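2-hydroxyisobutyryl-CoA synthetase (Aquincola tertiaricarbonis, PDB 6HDY) is a member of the adenylate-forming (ANL) superfamily of AMP-binding enzymes, with a large N-terminal part and a small C-terminal domain. Local coordinates at residues P383-A388 and T444-R449. Residues are numbered along the deposited sequence; the frame is centred on the assembly and turned at random.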
loop_
_atom_site.group_PDB
_atom_site.type_symbol
_atom_site.label_atom_id
_atom_site.label_comp_id
_atom_site.label_asym_id
_atom_site.label_seq_id
_atom_site.Cartn_x
_atom_site.Cartn_y
_atom_site.Cartn_z
ATOM N N PRO A 383 -25.093 -10.567 -12.679
ATOM C CA PRO A 383 -25.348 -9.350 -11.880
ATOM C C PRO A 383 -25.074 -8.025 -12.595
ATOM O O PRO A 383 -25.758 -7.025 -12.323
ATOM C CB PRO A 383 -24.438 -9.537 -10.661
ATOM C CG PRO A 383 -24.287 -11.011 -10.538
ATOM C CD PRO A 383 -24.219 -11.506 -11.945
ATOM N N SER A 384 -24.106 -8.029 -13.538
ATOM C CA SER A 384 -23.718 -6.859 -14.326
ATOM C C SER A 384 -24.837 -6.355 -15.253
ATOM O O SER A 384 -24.830 -5.170 -15.619
ATOM C CB SER A 384 -22.433 -7.117 -15.109
ATOM O OG SER A 384 -22.635 -8.127 -16.083
ATOM N N GLU A 385 -25.776 -7.248 -15.646
ATOM C CA GLU A 385 -26.912 -6.893 -16.525
ATOM C C GLU A 385 -27.921 -6.020 -15.759
ATOM O O GLU A 385 -28.448 -5.061 -16.315
ATOM C CB GLU A 385 -27.586 -8.146 -17.095
ATOM C CG GLU A 385 -26.698 -8.970 -18.025
ATOM C CD GLU A 385 -27.237 -10.343 -18.394
ATOM O OE1 GLU A 385 -27.754 -11.044 -17.496
ATOM O OE2 GLU A 385 -27.111 -10.733 -19.577
ATOM N N ILE A 386 -28.116 -6.325 -14.457
ATOM C CA ILE A 386 -28.973 -5.592 -13.517
ATOM C C ILE A 386 -28.350 -4.227 -13.213
ATOM O O ILE A 386 -29.049 -3.212 -13.252
ATOM C CB ILE A 386 -29.252 -6.437 -12.244
ATOM C CG1 ILE A 386 -30.167 -7.633 -12.590
ATOM C CG2 ILE A 386 -29.833 -5.586 -11.091
ATOM C CD1 ILE A 386 -30.013 -8.820 -11.700
ATOM N N ASP A 387 -27.024 -4.211 -12.936
ATOM C CA ASP A 387 -26.255 -3.001 -12.671
ATOM C C ASP A 387 -26.363 -2.054 -13.858
ATOM O O ASP A 387 -26.625 -0.877 -13.646
ATOM C CB ASP A 387 -24.778 -3.353 -12.399
ATOM C CG ASP A 387 -23.943 -2.207 -11.871
ATOM O OD1 ASP A 387 -24.454 -1.443 -11.026
ATOM O OD2 ASP A 387 -22.763 -2.102 -12.266
ATOM N N ALA A 388 -26.205 -2.573 -15.104
ATOM C CA ALA A 388 -26.296 -1.815 -16.348
ATOM C C ALA A 388 -27.677 -1.181 -16.552
ATOM O O ALA A 388 -27.748 0.004 -16.884
ATOM C CB ALA A 388 -25.951 -2.699 -17.538
ATOM N N THR A 444 -38.257 -5.646 -18.716
ATOM C CA THR A 444 -38.098 -5.473 -20.162
ATOM C C THR A 444 -36.697 -5.935 -20.607
ATOM O O THR A 444 -36.565 -6.542 -21.676
ATOM C CB THR A 444 -38.324 -3.991 -20.539
ATOM O OG1 THR A 444 -39.414 -3.458 -19.786
ATOM C CG2 THR A 444 -38.554 -3.781 -22.035
ATOM N N VAL A 445 -35.666 -5.648 -19.786
ATOM C CA VAL A 445 -34.274 -5.969 -20.092
ATOM C C VAL A 445 -34.013 -7.483 -20.041
ATOM O O VAL A 445 -33.539 -8.051 -21.032
ATOM C CB VAL A 445 -33.270 -5.145 -19.211
ATOM C CG1 VAL A 445 -31.844 -5.686 -19.310
ATOM C CG2 VAL A 445 -33.292 -3.659 -19.580
ATOM N N LEU A 446 -34.321 -8.117 -18.893
ATOM C CA LEU A 446 -34.064 -9.529 -18.616
ATOM C C LEU A 446 -35.166 -10.516 -19.040
ATOM O O LEU A 446 -34.860 -11.684 -19.293
ATOM C CB LEU A 446 -33.749 -9.726 -17.122
ATOM C CG LEU A 446 -32.839 -8.710 -16.415
ATOM C CD1 LEU A 446 -32.787 -9.002 -14.929
ATOM C CD2 LEU A 446 -31.417 -8.704 -16.996
ATOM N N GLY A 447 -36.419 -10.058 -19.090
ATOM C CA GLY A 447 -37.568 -10.889 -19.444
ATOM C C GLY A 447 -38.034 -11.733 -18.277
ATOM O O GLY A 447 -38.496 -12.864 -18.460
ATOM N N VAL A 448 -37.916 -11.177 -17.065
ATOM C CA VAL A 448 -38.235 -11.855 -15.815
ATOM C C VAL A 448 -38.950 -10.909 -14.847
ATOM O O VAL A 448 -38.709 -9.709 -14.897
ATOM C CB VAL A 448 -36.919 -12.496 -15.262
ATOM C CG1 VAL A 448 -36.575 -12.080 -13.829
ATOM C CG2 VAL A 448 -36.943 -14.006 -15.409
ATOM N N ARG A 449 -39.847 -11.439 -13.997
ATOM C CA ARG A 449 -40.570 -10.656 -12.989
ATOM C C ARG A 449 -39.558 -10.130 -11.968
ATOM O O ARG A 449 -38.713 -10.891 -11.489
ATOM C CB ARG A 449 -41.687 -11.502 -12.309
ATOM C CG ARG A 449 -42.367 -10.866 -11.074
ATOM C CD ARG A 449 -43.425 -9.808 -11.380
ATOM N NE ARG A 449 -43.857 -9.111 -10.163
ATOM C CZ ARG A 449 -43.697 -7.809 -9.933
ATOM N NH1 ARG A 449 -43.122 -7.031 -10.844
ATOM N NH2 ARG A 449 -44.116 -7.274 -8.794
#
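In the small C-terminal domain of this AMP-binding enzyme, the N-terminal part of helix 383-391 packs against the last turn of helix 428-446, and L446 bridges the two through both of its methyl groups. One branch, CD1, lies 3.8 Å from CG1 of I386; the other, CD2, sits 3.9 Å from CB of E385. The leucine fork thus straddles two consecutive residues of the facing helix, and its side chain crosses that of I386 at about a right angle. With CG anti to its own carbonyl carbon (chi1 -42°), L446 presents both methyls to helix 383-391. The CA atoms of E385 and L446 are 7.9 Å apart, and the junction is purely apolar, with no hydrogen bond between the segments and 131 Å² buried in all. E385 contributes the aliphatic root of its side chain, which runs on extended (chi2 169°) to the carboxylate, whose OE1 is hydrogen-bonded to the backbone N of Y382. G447 is the first residue after L446 to leave helical phi/psi, with a positive phi (80°), and the chain continues to strand 450-454. The two helices lie over the mixed sheet of the domain: I386 is buried against H400 and I402 of strand 399-403 and L413 and L415 of strand 413-419. L446 also touches L413, and both side chains meet I381 of strand 379-381, so I386 and L446 share L413 and I381 beneath the helix pair.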